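Local structure of putative hydrogenase (Pyrococcus furiosus, 3LYU) at residues 72-77 / 92-97; 100-103 / 107-110. The protein probably serves as an oxidoreductase that binds FAD and one [2Fe-2S] cluster, the present chain being an alpha-beta domain cut from the longer protein. All coordinates share one frame; numbering follows the deposited sequence.

Contact 1. Residues 72-77 / 92-97; sequences IVEPVP and SQRLKE
OE1 of Glu-74 receives NH2 of Arg-94 at 3.0 Å, a salt bridge between the edge strand 70-76 and helix 84-104. The hydrogen bond within it is weak, bent to 121° at the hydrogen, and the carboxylate and guanidinium planes stand 77° apart, so the two groups meet by a single nitrogen-oxygen pair and not as a flat, two-pronged fork. The side chains of Glu-74 and Arg-94 cross at about a right angle. Arg-94 sends CG anti to the backbone N (chi1 176°) and then bends at chi2 and chi3, which brings the guanidinium beside Glu-74 and the carbonyl of Pro-75. This fold brings the aliphatic part of the arginine into use: CG of Arg-94 lies 3.8 Å from CB of Glu-74, and CB of Arg-94 rests 3.9 Å from CG2 of Val-76. The same valine methyl sits over the centre of one guanidinium face, 3.9 Å above its plane. At the edge of the group, the carbonyl O of Pro-75 is 3.6 Å from NH2 of Arg-94, a distance at which it probably adds some electrostatic attraction, though it is not a hydrogen bond. The ring of Pro-77 brushes NH1 through CD. Glu-74 is held from a second direction, since its OE2 forms a salt bridge with Lys-98, one helical turn after Arg-94. Strand 72-76 and helix 92-97 run nearly antiparallel, as expected where a helix returns across a parallel sheet in a beta-alpha-beta crossover. With one carboxylate shared between two cations, Glu-74 is likely to stay ionised, and the partly exposed strand-helix seam combines imperfectly directed charge pairing with the apolar packing of an arginine stem.

Contact 2. Residues 100-103 / 107-110; sequences RELL and DWDL
The turn that leads from the C-terminal end of helix 84-104 into strand 110-114, the closing half of a beta-alpha-beta crossover, is fastened by the indole of Trp-108. NE1 of Trp-108 donates to the carbonyl O of Leu-102 over 2.7 Å, and the N-H points almost straight at the oxygen (171°). That oxygen lies in the plane of the indole, at its edge, whereas the nitrogen approaches from above the plane of the carbonyl group, 55° out of it. The bond is therefore well aimed by the donor and less so by the acceptor's lone pairs. With CG anti to its carbonyl carbon (chi1 -51°), Trp-108 turns its ring back toward the helix end. Hydrophobic contacts border the bond: CZ2 of Trp-108 comes 4.2 Å from CB of Leu-102, while CD1 of Leu-103 reaches CD1 of the indole at 4.0 Å, its side chain crossing that of the tryptophan at about a right angle. Beyond the turn, Trp-108 and Leu-103 both touch Leu-22 of the central strand 20-26, and Lys-20 makes a cation-pi contact with the indole. A phenylalanine at Trp-108 would probably leave the carbonyl of Leu-102 without this donor and weaken the tie between helix end and loop, even if part of the leucine packing survived. All three touching residues are buried, so one N-H satisfies a main-chain oxygen near the helix end, while the carbon edge of the indole packs against the leucines.

In the fold
Both contacts use helix 84-104, and together they illustrate how one crossover helix is tied to what precedes and what follows it. Contact 1 joins the helix to edge strand 70-76 at the surface; contact 2, its centre about 16 Å from that of contact 1, joins the helix end to the loop entering strand 110-114, on the far side of strands 46-54 and 20-26 in the sheet order. Chemistry follows place: partly exposed charges with loose geometry mark the first, whereas a neutral, nearly straight hydrogen bond among buried leucines marks the second. Helix 117-130 packs beside both, against Leu-95 and Leu-103.

Contact 1. Residues 72-77 / 92-97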
loop_
_atom_site.group_PDB
_atom_site.type_symbol
_atom_site.label_atom_id
_atom_site.label_comp_id
_atom_site.label_asym_id
_atom_site.label_seq_id
_atom_site.Cartn_x
_atom_site.Cartn_y
_atom_site.Cartn_z
ATOM N N ILE B 72 -29.856 1.998 11.171
ATOM C CA ILE B 72 -30.009 2.348 12.585
ATOM C C ILE B 72 -29.351 3.676 12.941
ATOM O O ILE B 72 -28.215 3.940 12.541
ATOM C CB ILE B 72 -29.390 1.262 13.513
ATOM C CG1 ILE B 72 -29.940 -0.124 13.155
ATOM C CG2 ILE B 72 -29.660 1.613 14.975
ATOM C CD1 ILE B 72 -31.461 -0.200 13.104
ATOM N N VAL B 73 -30.061 4.507 13.699
ATOM C CA VAL B 73 -29.512 5.792 14.115
ATOM C C VAL B 73 -29.568 5.867 15.637
ATOM O O VAL B 73 -30.613 5.631 16.238
ATOM C CB VAL B 73 -30.310 7.004 13.510
ATOM C CG1 VAL B 73 -29.603 8.321 13.846
ATOM C CG2 VAL B 73 -30.438 6.864 12.003
ATOM N N GLU B 74 -28.432 6.175 16.253
ATOM C CA GLU B 74 -28.341 6.301 17.704
ATOM C C GLU B 74 -27.901 7.725 18.038
ATOM O O GLU B 74 -26.704 7.994 18.140
ATOM C CB GLU B 74 -27.319 5.308 18.258
ATOM C CG GLU B 74 -27.775 3.878 18.226
ATOM C CD GLU B 74 -29.037 3.657 19.045
ATOM O OE1 GLU B 74 -29.088 4.139 20.201
ATOM O OE2 GLU B 74 -29.971 2.995 18.542
ATOM N N PRO B 75 -28.865 8.658 18.211
ATOM C CA PRO B 75 -28.565 10.062 18.529
ATOM C C PRO B 75 -28.239 10.288 20.001
ATOM O O PRO B 75 -29.092 10.136 20.871
ATOM C CB PRO B 75 -29.834 10.789 18.103
ATOM C CG PRO B 75 -30.886 9.819 18.505
ATOM C CD PRO B 75 -30.321 8.466 18.055
ATOM N N VAL B 76 -26.993 10.645 20.269
ATOM C CA VAL B 76 -26.550 10.900 21.622
ATOM C C VAL B 76 -26.724 12.406 21.876
ATOM O O VAL B 76 -26.366 13.236 21.031
ATOM C CB VAL B 76 -25.073 10.478 21.785
ATOM C CG1 VAL B 76 -24.656 10.577 23.240
ATOM C CG2 VAL B 76 -24.882 9.058 21.277
ATOM N N PRO B 77 -27.304 12.776 23.034
ATOM C CA PRO B 77 -27.537 14.176 23.413
ATOM C C PRO B 77 -26.251 14.978 23.612
ATOM O O PRO B 77 -25.372 14.588 24.385
ATOM C CB PRO B 77 -28.342 14.045 24.697
ATOM C CG PRO B 77 -27.785 12.786 25.298
ATOM C CD PRO B 77 -27.737 11.866 24.111
ATOM N N SER B 92 -18.830 7.224 22.155
ATOM C CA SER B 92 -17.972 6.050 22.154
ATOM C C SER B 92 -18.668 4.911 22.908
ATOM O O SER B 92 -18.628 3.758 22.489
ATOM C CB SER B 92 -16.639 6.369 22.829
ATOM O OG SER B 92 -15.881 7.303 22.089
ATOM N N GLN B 93 -19.307 5.240 24.025
ATOM C CA GLN B 93 -20.023 4.255 24.827
ATOM C C GLN B 93 -21.221 3.673 24.080
ATOM O O GLN B 93 -21.379 2.461 24.001
ATOM C CB GLN B 93 -20.518 4.891 26.124
ATOM C CG GLN B 93 -19.428 5.328 27.086
ATOM C CD GLN B 93 -18.522 4.178 27.514
ATOM O OE1 GLN B 93 -17.570 3.821 26.807
ATOM N NE2 GLN B 93 -18.821 3.585 28.674
ATOM N N ARG B 94 -22.071 4.549 23.553
ATOM C CA ARG B 94 -23.259 4.147 22.806
ATOM C C ARG B 94 -22.866 3.276 21.619
ATOM O O ARG B 94 -23.628 2.414 21.182
ATOM C CB ARG B 94 -23.995 5.394 22.306
ATOM C CG ARG B 94 -25.210 5.113 21.438
ATOM C CD ARG B 94 -26.396 4.624 22.268
ATOM N NE ARG B 94 -26.954 5.681 23.108
ATOM C CZ ARG B 94 -27.734 6.661 22.665
ATOM N NH1 ARG B 94 -28.188 7.583 23.508
ATOM N NH2 ARG B 94 -28.077 6.713 21.383
ATOM N N LEU B 95 -21.663 3.514 21.105
ATOM C CA LEU B 95 -21.136 2.782 19.956
ATOM C C LEU B 95 -20.740 1.338 20.291
ATOM O O LEU B 95 -21.021 0.417 19.517
ATOM C CB LEU B 95 -19.932 3.531 19.376
ATOM C CG LEU B 95 -19.316 3.015 18.073
ATOM C CD1 LEU B 95 -20.303 3.152 16.922
ATOM C CD2 LEU B 95 -18.058 3.814 17.784
ATOM N N LYS B 96 -20.086 1.141 21.431
ATOM C CA LYS B 96 -19.674 -0.198 21.841
ATOM C C LYS B 96 -20.919 -0.993 22.191
ATOM O O LYS B 96 -21.077 -2.140 21.773
ATOM C CB LYS B 96 -18.780 -0.135 23.074
ATOM C CG LYS B 96 -17.758 0.970 23.023
ATOM C CD LYS B 96 -16.972 1.062 24.320
ATOM C CE LYS B 96 -15.972 -0.070 24.436
ATOM N NZ LYS B 96 -15.129 0.114 25.646
ATOM N N GLU B 97 -21.801 -0.360 22.961
ATOM C CA GLU B 97 -23.043 -0.984 23.406
ATOM C C GLU B 97 -23.932 -1.490 22.273
ATOM O O GLU B 97 -24.386 -2.631 22.314
ATOM C CB GLU B 97 -23.839 -0.005 24.286
ATOM C CG GLU B 97 -23.057 0.538 25.488
ATOM C CD GLU B 97 -23.873 1.472 26.367
ATOM O OE1 GLU B 97 -24.495 2.414 25.829
ATOM O OE2 GLU B 97 -23.883 1.271 27.599
#

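Contact 2. Residues 100-103 / 107-110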
loop_
_atom_site.group_PDB
_atom_site.type_symbol
_atom_site.label_atom_id
_atom_site.label_comp_id
_atom_site.label_asym_id
_atom_site.label_seq_id
_atom_site.Cartn_x
_atom_site.Cartn_y
_atom_site.Cartn_z
ATOM N N ARG B 100 -22.006 -4.373 20.321
ATOM C CA ARG B 100 -21.992 -5.534 21.191
ATOM C C ARG B 100 -23.376 -6.174 21.125
ATOM O O ARG B 100 -23.517 -7.386 21.033
ATOM C CB ARG B 100 -21.706 -5.086 22.623
ATOM C CG ARG B 100 -21.938 -6.149 23.682
ATOM C CD ARG B 100 -20.805 -7.147 23.689
ATOM N NE ARG B 100 -19.567 -6.549 24.180
ATOM C CZ ARG B 100 -18.388 -7.161 24.156
ATOM N NH1 ARG B 100 -18.277 -8.390 23.663
ATOM N NH2 ARG B 100 -17.320 -6.546 24.640
ATOM N N GLU B 101 -24.396 -5.329 21.172
ATOM C CA GLU B 101 -25.783 -5.761 21.131
ATOM C C GLU B 101 -26.209 -6.379 19.795
ATOM O O GLU B 101 -27.039 -7.286 19.760
ATOM C CB GLU B 101 -26.680 -4.568 21.460
ATOM C CG GLU B 101 -28.119 -4.711 20.998
ATOM C CD GLU B 101 -28.922 -3.439 21.215
ATOM O OE1 GLU B 101 -30.027 -3.318 20.638
ATOM O OE2 GLU B 101 -28.449 -2.560 21.968
ATOM N N LEU B 102 -25.648 -5.882 18.698
ATOM C CA LEU B 102 -25.985 -6.386 17.376
ATOM C C LEU B 102 -25.228 -7.648 17.002
ATOM O O LEU B 102 -25.673 -8.412 16.155
ATOM C CB LEU B 102 -25.714 -5.318 16.326
ATOM C CG LEU B 102 -26.719 -4.175 16.212
ATOM C CD1 LEU B 102 -26.142 -3.120 15.280
ATOM C CD2 LEU B 102 -28.051 -4.698 15.688
ATOM N N LEU B 103 -24.073 -7.853 17.618
ATOM C CA LEU B 103 -23.268 -9.032 17.345
ATOM C C LEU B 103 -23.688 -10.163 18.269
ATOM O O LEU B 103 -23.607 -11.339 17.908
ATOM C CB LEU B 103 -21.784 -8.723 17.554
ATOM C CG LEU B 103 -21.035 -8.073 16.393
ATOM C CD1 LEU B 103 -21.826 -6.901 15.852
ATOM C CD2 LEU B 103 -19.664 -7.638 16.875
ATOM N N ASP B 107 -26.224 -12.591 13.595
ATOM C CA ASP B 107 -24.888 -12.969 13.144
ATOM C C ASP B 107 -24.536 -12.216 11.875
ATOM O O ASP B 107 -25.386 -11.997 11.016
ATOM C CB ASP B 107 -24.810 -14.475 12.904
ATOM C CG ASP B 107 -25.168 -15.268 14.137
ATOM O OD1 ASP B 107 -24.540 -15.037 15.191
ATOM O OD2 ASP B 107 -26.078 -16.119 14.057
ATOM N N TRP B 108 -23.273 -11.823 11.760
ATOM C CA TRP B 108 -22.825 -11.058 10.610
ATOM C C TRP B 108 -21.668 -11.719 9.898
ATOM O O TRP B 108 -20.944 -12.522 10.481
ATOM C CB TRP B 108 -22.409 -9.655 11.058
ATOM C CG TRP B 108 -23.450 -8.982 11.885
ATOM C CD1 TRP B 108 -23.744 -9.223 13.197
ATOM C CD2 TRP B 108 -24.398 -8.017 11.434
ATOM N NE1 TRP B 108 -24.820 -8.471 13.588
ATOM C CE2 TRP B 108 -25.244 -7.722 12.523
ATOM C CE3 TRP B 108 -24.618 -7.371 10.207
ATOM C CZ2 TRP B 108 -26.294 -6.814 12.427
ATOM C CZ3 TRP B 108 -25.662 -6.467 10.110
ATOM C CH2 TRP B 108 -26.490 -6.198 11.216
ATOM N N ASP B 109 -21.496 -11.360 8.630
ATOM C CA ASP B 109 -20.421 -11.897 7.814
ATOM C C ASP B 109 -19.260 -10.917 7.749
ATOM O O ASP B 109 -18.111 -11.314 7.564
ATOM C CB ASP B 109 -20.933 -12.181 6.404
ATOM C CG ASP B 109 -21.889 -13.355 6.362
ATOM O OD1 ASP B 109 -21.433 -14.502 6.585
ATOM O OD2 ASP B 109 -23.095 -13.131 6.115
ATOM N N LEU B 110 -19.568 -9.636 7.910
ATOM C CA LEU B 110 -18.544 -8.605 7.860
ATOM C C LEU B 110 -18.970 -7.323 8.564
ATOM O O LEU B 110 -20.157 -7.019 8.677
ATOM C CB LEU B 110 -18.197 -8.271 6.402
ATOM C CG LEU B 110 -17.310 -7.031 6.214
ATOM C CD1 LEU B 110 -15.898 -7.337 6.676
ATOM C CD2 LEU B 110 -17.307 -6.597 4.769
#